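Local coordinates for transmembrane protease (Mus musculus, PDB 2E7V), which probably cleaves proteins at the cell surface as a membrane-anchored serine protease, the SEA domain being a separate module from the catalytic one, at residues F11-V16 with R31-R36; E35-M40 with A71-K76; M40-F45 with I55-V60. All blocks are in the same frame, centred on the assembly; numbering follows the deposited sequence.

Interaction 1 (F11-V16 with R31-R36); sequences FQILNV and RTLSER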
loop_
_atom_site.group_PDB
_atom_site.type_symbol
_atom_site.label_atom_id
_atom_site.label_comp_id
_atom_site.label_asym_id
_atom_site.label_seq_id
_atom_site.Cartn_x
_atom_site.Cartn_y
_atom_site.Cartn_z
ATOM N N PHE A 11 -5.642 2.067 -1.248
ATOM C CA PHE A 11 -4.571 3.044 -1.339
ATOM C C PHE A 11 -4.529 3.722 -2.688
ATOM O O PHE A 11 -4.562 3.059 -3.733
ATOM C CB PHE A 11 -3.212 2.375 -1.162
ATOM C CG PHE A 11 -2.965 1.822 0.203
ATOM C CD1 PHE A 11 -2.407 2.625 1.203
ATOM C CD2 PHE A 11 -3.228 0.484 0.480
ATOM C CE1 PHE A 11 -2.109 2.086 2.464
ATOM C CE2 PHE A 11 -2.938 -0.053 1.723
ATOM C CZ PHE A 11 -2.372 0.753 2.722
ATOM N N GLN A 12 -4.423 5.039 -2.674
ATOM C CA GLN A 12 -4.293 5.767 -3.927
ATOM C C GLN A 12 -2.878 5.433 -4.426
ATOM O O GLN A 12 -1.905 5.593 -3.689
ATOM C CB GLN A 12 -4.421 7.274 -3.686
ATOM C CG GLN A 12 -5.843 7.756 -3.418
ATOM C CD GLN A 12 -6.047 8.246 -1.997
ATOM O OE1 GLN A 12 -6.460 7.489 -1.112
ATOM N NE2 GLN A 12 -5.747 9.521 -1.766
ATOM N N ILE A 13 -2.755 4.963 -5.662
ATOM C CA ILE A 13 -1.442 4.620 -6.199
ATOM C C ILE A 13 -0.967 5.805 -7.025
ATOM O O ILE A 13 -1.322 5.956 -8.192
ATOM C CB ILE A 13 -1.509 3.326 -7.057
ATOM C CG1 ILE A 13 -2.101 2.179 -6.219
ATOM C CG2 ILE A 13 -0.113 2.939 -7.546
ATOM C CD1 ILE A 13 -1.381 1.936 -4.866
ATOM N N LEU A 14 -0.164 6.654 -6.391
ATOM C CA LEU A 14 0.330 7.873 -7.008
ATOM C C LEU A 14 1.243 7.705 -8.219
ATOM O O LEU A 14 2.015 6.755 -8.315
ATOM C CB LEU A 14 1.052 8.725 -5.949
ATOM C CG LEU A 14 0.365 8.939 -4.595
ATOM C CD1 LEU A 14 1.236 9.828 -3.709
ATOM C CD2 LEU A 14 -1.002 9.588 -4.798
ATOM N N ASN A 15 1.121 8.645 -9.150
ATOM C CA ASN A 15 1.954 8.703 -10.346
ATOM C C ASN A 15 1.859 7.535 -11.334
ATOM O O ASN A 15 2.819 7.245 -12.053
ATOM C CB ASN A 15 3.404 8.917 -9.894
ATOM C CG ASN A 15 3.525 10.043 -8.869
ATOM O OD1 ASN A 15 4.373 10.011 -7.967
ATOM N ND2 ASN A 15 2.672 11.050 -9.010
ATOM N N VAL A 16 0.712 6.863 -11.366
ATOM C CA VAL A 16 0.515 5.757 -12.303
ATOM C C VAL A 16 -0.825 5.937 -13.011
ATOM O O VAL A 16 -1.875 6.025 -12.372
ATOM C CB VAL A 16 0.504 4.379 -11.601
ATOM C CG1 VAL A 16 0.354 3.278 -12.637
ATOM C CG2 VAL A 16 1.766 4.185 -10.800
ATOM N N ARG A 31 0.670 -7.386 -12.563
ATOM C CA ARG A 31 1.502 -8.136 -11.631
ATOM C C ARG A 31 2.752 -7.414 -11.125
ATOM O O ARG A 31 3.093 -7.545 -9.947
ATOM C CB ARG A 31 1.866 -9.497 -12.235
ATOM C CG ARG A 31 0.647 -10.396 -12.381
ATOM C CD ARG A 31 0.952 -11.759 -12.976
ATOM N NE ARG A 31 -0.279 -12.540 -13.136
ATOM C CZ ARG A 31 -0.321 -13.840 -13.420
ATOM N NH1 ARG A 31 0.803 -14.527 -13.578
ATOM N NH2 ARG A 31 -1.490 -14.457 -13.545
ATOM N N THR A 32 3.425 -6.649 -11.983
ATOM C CA THR A 32 4.630 -5.941 -11.556
ATOM C C THR A 32 4.283 -4.764 -10.647
ATOM O O THR A 32 5.002 -4.480 -9.685
ATOM C CB THR A 32 5.486 -5.450 -12.761
ATOM O OG1 THR A 32 4.759 -4.479 -13.514
ATOM C CG2 THR A 32 5.841 -6.616 -13.665
ATOM N N LEU A 33 3.174 -4.087 -10.936
ATOM C CA LEU A 33 2.751 -2.981 -10.087
ATOM C C LEU A 33 2.274 -3.545 -8.735
ATOM O O LEU A 33 2.577 -2.981 -7.683
ATOM C CB LEU A 33 1.622 -2.177 -10.740
ATOM C CG LEU A 33 1.030 -1.111 -9.811
ATOM C CD1 LEU A 33 2.146 -0.162 -9.375
ATOM C CD2 LEU A 33 -0.101 -0.357 -10.501
ATOM N N SER A 34 1.530 -4.650 -8.772
ATOM C CA SER A 34 1.039 -5.280 -7.543
ATOM C C SER A 34 2.197 -5.784 -6.691
ATOM O O SER A 34 2.174 -5.686 -5.465
ATOM C CB SER A 34 0.109 -6.455 -7.871
ATOM O OG SER A 34 -1.164 -5.988 -8.267
ATOM N N GLU A 35 3.214 -6.313 -7.357
ATOM C CA GLU A 35 4.387 -6.839 -6.674
ATOM C C GLU A 35 5.187 -5.715 -6.019
ATOM O O GLU A 35 5.687 -5.876 -4.909
ATOM C CB GLU A 35 5.252 -7.609 -7.675
ATOM C CG GLU A 35 6.576 -8.092 -7.142
ATOM C CD GLU A 35 7.337 -8.878 -8.189
ATOM O OE1 GLU A 35 6.876 -9.985 -8.554
ATOM O OE2 GLU A 35 8.388 -8.381 -8.655
ATOM N N ARG A 36 5.299 -4.577 -6.702
ATOM C CA ARG A 36 6.036 -3.432 -6.164
ATOM C C ARG A 36 5.324 -2.890 -4.924
ATOM O O ARG A 36 5.955 -2.581 -3.904
ATOM C CB ARG A 36 6.157 -2.334 -7.227
ATOM C CG ARG A 36 6.733 -1.001 -6.731
ATOM C CD ARG A 36 8.096 -1.166 -6.058
ATOM N NE ARG A 36 8.609 0.091 -5.497
ATOM C CZ ARG A 36 9.576 0.151 -4.580
ATOM N NH1 ARG A 36 10.132 -0.964 -4.129
ATOM N NH2 ARG A 36 9.976 1.322 -4.091
#

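Interaction 2 (E35-M40 with A71-K76); sequences ERIEAM and ADVVMK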
loop_
_atom_site.group_PDB
_atom_site.type_symbol
_atom_site.label_atom_id
_atom_site.label_comp_id
_atom_site.label_asym_id
_atom_site.label_seq_id
_atom_site.Cartn_x
_atom_site.Cartn_y
_atom_site.Cartn_z
ATOM N N GLU A 35 3.214 -6.313 -7.357
ATOM C CA GLU A 35 4.387 -6.839 -6.674
ATOM C C GLU A 35 5.187 -5.715 -6.019
ATOM O O GLU A 35 5.687 -5.876 -4.909
ATOM C CB GLU A 35 5.252 -7.609 -7.675
ATOM C CG GLU A 35 6.576 -8.092 -7.142
ATOM C CD GLU A 35 7.337 -8.878 -8.189
ATOM O OE1 GLU A 35 6.876 -9.985 -8.554
ATOM O OE2 GLU A 35 8.388 -8.381 -8.655
ATOM N N ARG A 36 5.299 -4.577 -6.702
ATOM C CA ARG A 36 6.036 -3.432 -6.164
ATOM C C ARG A 36 5.324 -2.890 -4.924
ATOM O O ARG A 36 5.955 -2.581 -3.904
ATOM C CB ARG A 36 6.157 -2.334 -7.227
ATOM C CG ARG A 36 6.733 -1.001 -6.731
ATOM C CD ARG A 36 8.096 -1.166 -6.058
ATOM N NE ARG A 36 8.609 0.091 -5.497
ATOM C CZ ARG A 36 9.576 0.151 -4.580
ATOM N NH1 ARG A 36 10.132 -0.964 -4.129
ATOM N NH2 ARG A 36 9.976 1.322 -4.091
ATOM N N ILE A 37 4.004 -2.782 -5.020
ATOM C CA ILE A 37 3.188 -2.297 -3.912
ATOM C C ILE A 37 3.299 -3.238 -2.702
ATOM O O ILE A 37 3.427 -2.781 -1.553
ATOM C CB ILE A 37 1.706 -2.142 -4.366
ATOM C CG1 ILE A 37 1.597 -0.940 -5.314
ATOM C CG2 ILE A 37 0.789 -1.950 -3.150
ATOM C CD1 ILE A 37 0.291 -0.854 -6.070
ATOM N N GLU A 38 3.273 -4.544 -2.959
ATOM C CA GLU A 38 3.390 -5.543 -1.887
ATOM C C GLU A 38 4.771 -5.507 -1.224
ATOM O O GLU A 38 4.901 -5.684 -0.007
ATOM C CB GLU A 38 3.101 -6.949 -2.443
ATOM C CG GLU A 38 1.609 -7.188 -2.701
ATOM C CD GLU A 38 1.318 -8.390 -3.590
ATOM O OE1 GLU A 38 0.130 -8.577 -3.952
ATOM O OE2 GLU A 38 2.267 -9.142 -3.925
ATOM N N ALA A 39 5.801 -5.266 -2.031
ATOM C CA ALA A 39 7.163 -5.186 -1.523
ATOM C C ALA A 39 7.331 -3.960 -0.638
ATOM O O ALA A 39 7.994 -4.019 0.397
ATOM C CB ALA A 39 8.143 -5.115 -2.682
ATOM N N MET A 40 6.738 -2.850 -1.058
ATOM C CA MET A 40 6.818 -1.598 -0.320
ATOM C C MET A 40 6.174 -1.732 1.050
ATOM O O MET A 40 6.763 -1.355 2.067
ATOM C CB MET A 40 6.153 -0.464 -1.114
ATOM C CG MET A 40 6.950 -0.041 -2.362
ATOM S SD MET A 40 6.216 1.324 -3.276
ATOM C CE MET A 40 6.406 2.628 -2.066
ATOM N N ALA A 71 -5.429 0.732 -5.223
ATOM C CA ALA A 71 -5.173 -0.672 -4.949
ATOM C C ALA A 71 -5.852 -1.120 -3.659
ATOM O O ALA A 71 -5.693 -0.487 -2.613
ATOM C CB ALA A 71 -3.674 -0.912 -4.860
ATOM N N ASP A 72 -6.647 -2.180 -3.741
ATOM C CA ASP A 72 -7.281 -2.706 -2.540
ATOM C C ASP A 72 -6.274 -3.729 -2.027
ATOM O O ASP A 72 -5.933 -4.691 -2.719
ATOM C CB ASP A 72 -8.628 -3.353 -2.850
ATOM C CG ASP A 72 -9.625 -2.362 -3.430
ATOM O OD1 ASP A 72 -9.613 -1.178 -3.022
ATOM O OD2 ASP A 72 -10.423 -2.767 -4.290
ATOM N N VAL A 73 -5.795 -3.482 -0.813
ATOM C CA VAL A 73 -4.754 -4.289 -0.174
ATOM C C VAL A 73 -5.167 -4.960 1.136
ATOM O O VAL A 73 -5.767 -4.320 2.015
ATOM C CB VAL A 73 -3.518 -3.380 0.116
ATOM C CG1 VAL A 73 -2.405 -4.170 0.812
ATOM C CG2 VAL A 73 -3.030 -2.753 -1.176
ATOM N N VAL A 74 -4.847 -6.245 1.269
ATOM C CA VAL A 74 -5.152 -6.980 2.496
ATOM C C VAL A 74 -3.831 -7.169 3.245
ATOM O O VAL A 74 -2.808 -7.464 2.628
ATOM C CB VAL A 74 -5.757 -8.386 2.212
ATOM C CG1 VAL A 74 -5.731 -9.229 3.484
ATOM C CG2 VAL A 74 -7.202 -8.260 1.730
ATOM N N MET A 75 -3.856 -6.976 4.559
ATOM C CA MET A 75 -2.666 -7.149 5.386
ATOM C C MET A 75 -3.006 -8.105 6.526
ATOM O O MET A 75 -4.024 -7.919 7.219
ATOM C CB MET A 75 -2.189 -5.798 5.955
ATOM C CG MET A 75 -1.674 -4.794 4.904
ATOM S SD MET A 75 -1.721 -3.054 5.503
ATOM C CE MET A 75 -3.470 -2.762 5.315
ATOM N N LYS A 76 -2.167 -9.130 6.708
ATOM C CA LYS A 76 -2.358 -10.130 7.766
ATOM C C LYS A 76 -1.336 -10.009 8.894
ATOM O O LYS A 76 -0.122 -9.924 8.636
ATOM C CB LYS A 76 -2.264 -11.553 7.200
ATOM C CG LYS A 76 -2.435 -12.637 8.270
ATOM C CD LYS A 76 -2.479 -14.041 7.696
ATOM C CE LYS A 76 -2.875 -15.043 8.781
ATOM N NZ LYS A 76 -3.013 -16.422 8.258
#

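Interaction 3 (M40-F45 with I55-V60); sequences MITDEF and IRTHVV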
loop_
_atom_site.group_PDB
_atom_site.type_symbol
_atom_site.label_atom_id
_atom_site.label_comp_id
_atom_site.label_asym_id
_atom_site.label_seq_id
_atom_site.Cartn_x
_atom_site.Cartn_y
_atom_site.Cartn_z
ATOM N N MET A 40 6.738 -2.850 -1.058
ATOM C CA MET A 40 6.818 -1.598 -0.320
ATOM C C MET A 40 6.174 -1.732 1.050
ATOM O O MET A 40 6.763 -1.355 2.067
ATOM C CB MET A 40 6.153 -0.464 -1.114
ATOM C CG MET A 40 6.950 -0.041 -2.362
ATOM S SD MET A 40 6.216 1.324 -3.276
ATOM C CE MET A 40 6.406 2.628 -2.066
ATOM N N ILE A 41 4.960 -2.262 1.078
ATOM C CA ILE A 41 4.243 -2.443 2.336
ATOM C C ILE A 41 5.009 -3.414 3.234
ATOM O O ILE A 41 5.172 -3.165 4.437
ATOM C CB ILE A 41 2.801 -2.956 2.079
ATOM C CG1 ILE A 41 1.971 -1.838 1.441
ATOM C CG2 ILE A 41 2.155 -3.414 3.386
ATOM C CD1 ILE A 41 0.622 -2.305 0.895
ATOM N N THR A 42 5.500 -4.501 2.649
ATOM C CA THR A 42 6.254 -5.499 3.413
ATOM C C THR A 42 7.505 -4.872 4.039
ATOM O O THR A 42 7.779 -5.078 5.222
ATOM C CB THR A 42 6.667 -6.698 2.523
ATOM O OG1 THR A 42 5.487 -7.331 2.001
ATOM C CG2 THR A 42 7.471 -7.728 3.328
ATOM N N ASP A 43 8.256 -4.109 3.247
ATOM C CA ASP A 43 9.465 -3.451 3.747
ATOM C C ASP A 43 9.156 -2.494 4.912
ATOM O O ASP A 43 9.900 -2.444 5.890
ATOM C CB ASP A 43 10.153 -2.658 2.634
ATOM C CG ASP A 43 10.864 -3.546 1.626
ATOM O OD1 ASP A 43 11.151 -3.054 0.515
ATOM O OD2 ASP A 43 11.148 -4.723 1.940
ATOM N N GLU A 44 8.072 -1.731 4.806
ATOM C CA GLU A 44 7.722 -0.795 5.874
ATOM C C GLU A 44 7.443 -1.508 7.195
ATOM O O GLU A 44 7.950 -1.110 8.246
ATOM C CB GLU A 44 6.498 0.043 5.493
ATOM C CG GLU A 44 6.739 1.045 4.382
ATOM C CD GLU A 44 7.935 1.938 4.643
ATOM O OE1 GLU A 44 8.123 2.365 5.804
ATOM O OE2 GLU A 44 8.682 2.220 3.680
ATOM N N PHE A 45 6.634 -2.559 7.159
ATOM C CA PHE A 45 6.329 -3.256 8.400
ATOM C C PHE A 45 7.536 -3.995 8.947
ATOM O O PHE A 45 7.698 -4.097 10.165
ATOM C CB PHE A 45 5.153 -4.209 8.219
ATOM C CG PHE A 45 3.834 -3.507 8.072
ATOM C CD1 PHE A 45 3.259 -3.325 6.819
ATOM C CD2 PHE A 45 3.175 -3.009 9.190
ATOM C CE1 PHE A 45 2.046 -2.661 6.682
ATOM C CE2 PHE A 45 1.959 -2.342 9.066
ATOM C CZ PHE A 45 1.392 -2.168 7.806
ATOM N N ILE A 55 2.560 -10.643 8.967
ATOM C CA ILE A 55 2.799 -11.915 8.292
ATOM C C ILE A 55 3.024 -11.717 6.806
ATOM O O ILE A 55 4.072 -12.091 6.286
ATOM C CB ILE A 55 1.631 -12.910 8.496
ATOM C CG1 ILE A 55 1.511 -13.257 9.981
ATOM C CG2 ILE A 55 1.901 -14.205 7.694
ATOM C CD1 ILE A 55 0.390 -14.210 10.297
ATOM N N ARG A 56 2.044 -11.129 6.120
ATOM C CA ARG A 56 2.179 -10.875 4.690
ATOM C C ARG A 56 1.046 -10.000 4.165
ATOM O O ARG A 56 0.009 -9.819 4.819
ATOM C CB ARG A 56 2.206 -12.191 3.910
ATOM C CG ARG A 56 0.928 -12.986 4.044
ATOM C CD ARG A 56 0.956 -14.281 3.253
ATOM N NE ARG A 56 0.055 -15.234 3.884
ATOM C CZ ARG A 56 0.411 -16.059 4.861
ATOM N NH1 ARG A 56 1.657 -16.057 5.306
ATOM N NH2 ARG A 56 -0.485 -16.867 5.410
ATOM N N THR A 57 1.250 -9.466 2.968
ATOM C CA THR A 57 0.263 -8.602 2.342
ATOM C C THR A 57 0.056 -8.959 0.877
ATOM O O THR A 57 0.877 -9.641 0.253
ATOM C CB THR A 57 0.701 -7.132 2.429
ATOM O OG1 THR A 57 -0.361 -6.280 1.987
ATOM C CG2 THR A 57 1.931 -6.892 1.559
ATOM N N HIS A 58 -1.058 -8.498 0.326
ATOM C CA HIS A 58 -1.336 -8.761 -1.069
ATOM C C HIS A 58 -2.416 -7.858 -1.616
ATOM O O HIS A 58 -3.405 -7.542 -0.939
ATOM C CB HIS A 58 -1.708 -10.235 -1.279
ATOM C CG HIS A 58 -3.091 -10.597 -0.830
ATOM N ND1 HIS A 58 -4.122 -10.822 -1.716
ATOM C CD2 HIS A 58 -3.599 -10.826 0.405
ATOM C CE1 HIS A 58 -5.205 -11.178 -1.048
ATOM N NE2 HIS A 58 -4.917 -11.189 0.241
ATOM N N VAL A 59 -2.180 -7.415 -2.842
ATOM C CA VAL A 59 -3.099 -6.558 -3.563
ATOM C C VAL A 59 -4.229 -7.479 -4.040
ATOM O O VAL A 59 -3.987 -8.443 -4.769
ATOM C CB VAL A 59 -2.371 -5.904 -4.773
ATOM C CG1 VAL A 59 -3.365 -5.229 -5.701
ATOM C CG2 VAL A 59 -1.337 -4.901 -4.272
ATOM N N VAL A 60 -5.455 -7.200 -3.604
ATOM C CA VAL A 60 -6.598 -8.022 -3.998
ATOM C C VAL A 60 -7.101 -7.583 -5.360
ATOM O O VAL A 60 -7.724 -8.354 -6.084
ATOM C CB VAL A 60 -7.739 -7.935 -2.972
ATOM C CG1 VAL A 60 -7.246 -8.418 -1.621
ATOM C CG2 VAL A 60 -8.247 -6.526 -2.882
HETATM O O HOH W 1 4.070 -9.776 2.061
#

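Interaction 1 (F11-V16 with R31-R36)
L33 holds its CG anti to the backbone N (chi1 173°), which carries its isobutyl fork off helix 28-46 toward I13 and V16; in V16 it is CG1 that stands anti to N (chi1 -178°), and this methyl is the one that reaches back. The fork splits between the two partners. L33 CD1 lies 4.3 Å from I13 CG2, while L33 CD2 lies 4.2 Å from V16 CG1. V16 CG2 stays a little farther off, 4.6 Å from L33 CD1. Both partners can address one leucine because a type II beta turn from I13 to V16, with N15 at positive phi (63°), turns the chain round a corner at N15. In the SEA domain, an alpha/beta sandwich with its helices laid over one face of the sheet, this is where the N-terminal part of helix 28-46 meets the end of the first strand. The contact consists of methyl groups at van der Waals distance, with 101 Å² buried in all. I13 is buried and also touches V69, A71 and I107, whereas V16 and L33 lie nearer the surface. L33 packs further against L62 of strand 54-65 and against P109.

Interaction 2 (E35-M40 with A71-K76)
I37 sends CD1 and CG2 from helix 28-46 onto A71 and V73 of strand 68-78, a buried helix-on-sheet contact in the alpha/beta sandwich of the SEA domain. The strand order of the sheet, 54-65, 68-78, 4-14, 106-107, is that of a ferredoxin-like fold, and strand 68-78 is one of its two inner strands. The contact across the two segments is apolar. I37 CD1, at the end of an extended branch (chi2 167°), sits 4.1 Å from A71 CB. The shorter branch of I37 serves the next inward-facing residue: its CG2 is 4.4 Å from V73 CG2, so one isoleucine spans two strand positions on the same face. The CA atoms of I37 and A71, the nearest across the two segments, are 8.6 Å apart. I13 and I107 also touch I37, and F11 and I41 close round V73.

Polar groups work at the margins. Between A71 and V73, D72 faces the other side of the sheet, where its OD2 makes a salt bridge to R63 and its OD1 a hydrogen bond to S10. On the helix, E38 OE1 accepts from V59 N of strand 54-65. On the exposed flank of the helix, M40 CG lies over the centre of the R36 guanidinium, 3.4 Å above its plane.

Interaction 3 (M40-F45 with I55-V60)
T42 OG1 is gripped from two directions: it hydrogen-bonds to the carbonyl O of E38, one helical turn back, and it accepts a hydrogen bond from a water 2.8 Å away. The same water accepts from T57 N at 3.0 Å, so the water bridges T42 of the helix to T57 of strand 54-65. Beside that bridge, T57 CG2 lies 3.6 Å from T42 OG1 and 3.9 Å from I41 CG2. The side chains of I41 and T57 meet at about a right angle, the threonine methyl fitting against both helix residues. T57 places OG1 anti to its own N (chi1 -172°), turned to the carbonyl O of V74 on the adjacent strand, which it hydrogen-bonds; this fixes the methyl facing the helix. I41 CG2 also lies in the ring plane of F45, at its edge, and that ring stacks on F54 and meets F77 edge-to-face. A classic beta bulge precedes T57, with I55 and R56 both facing K76. The contact thus sets the C-terminal half of helix 28-46 against outermost strand 54-65 of the SEA-domain sheet, with I107 of the far edge strand touching I41 and helix 85-96 packing against F45.

How the interactions relate
All three contacts use helix 28-46 and follow one another along it, each reaching a different strand of the same sheet: 4-14 in interaction 1, the inner 68-78 in interaction 2, the outermost 54-65 in interaction 3. Interaction 2 is the core one, its touching residues all buried; the other two are only partly buried. Chemistry follows place: interactions 1 and 2 are purely apolar across their segments, whereas interaction 3 adds a water held by one threonine hydroxyl and a backbone N-H. Interactions 1 and 2 merge where I13 CD1 meets I37 CD1 at 3.5 Å, and the backbones of F11 and A71 pair. A probable hydrogen bond from V60 N to D72 O (2.7 Å) ties interactions 2 and 3.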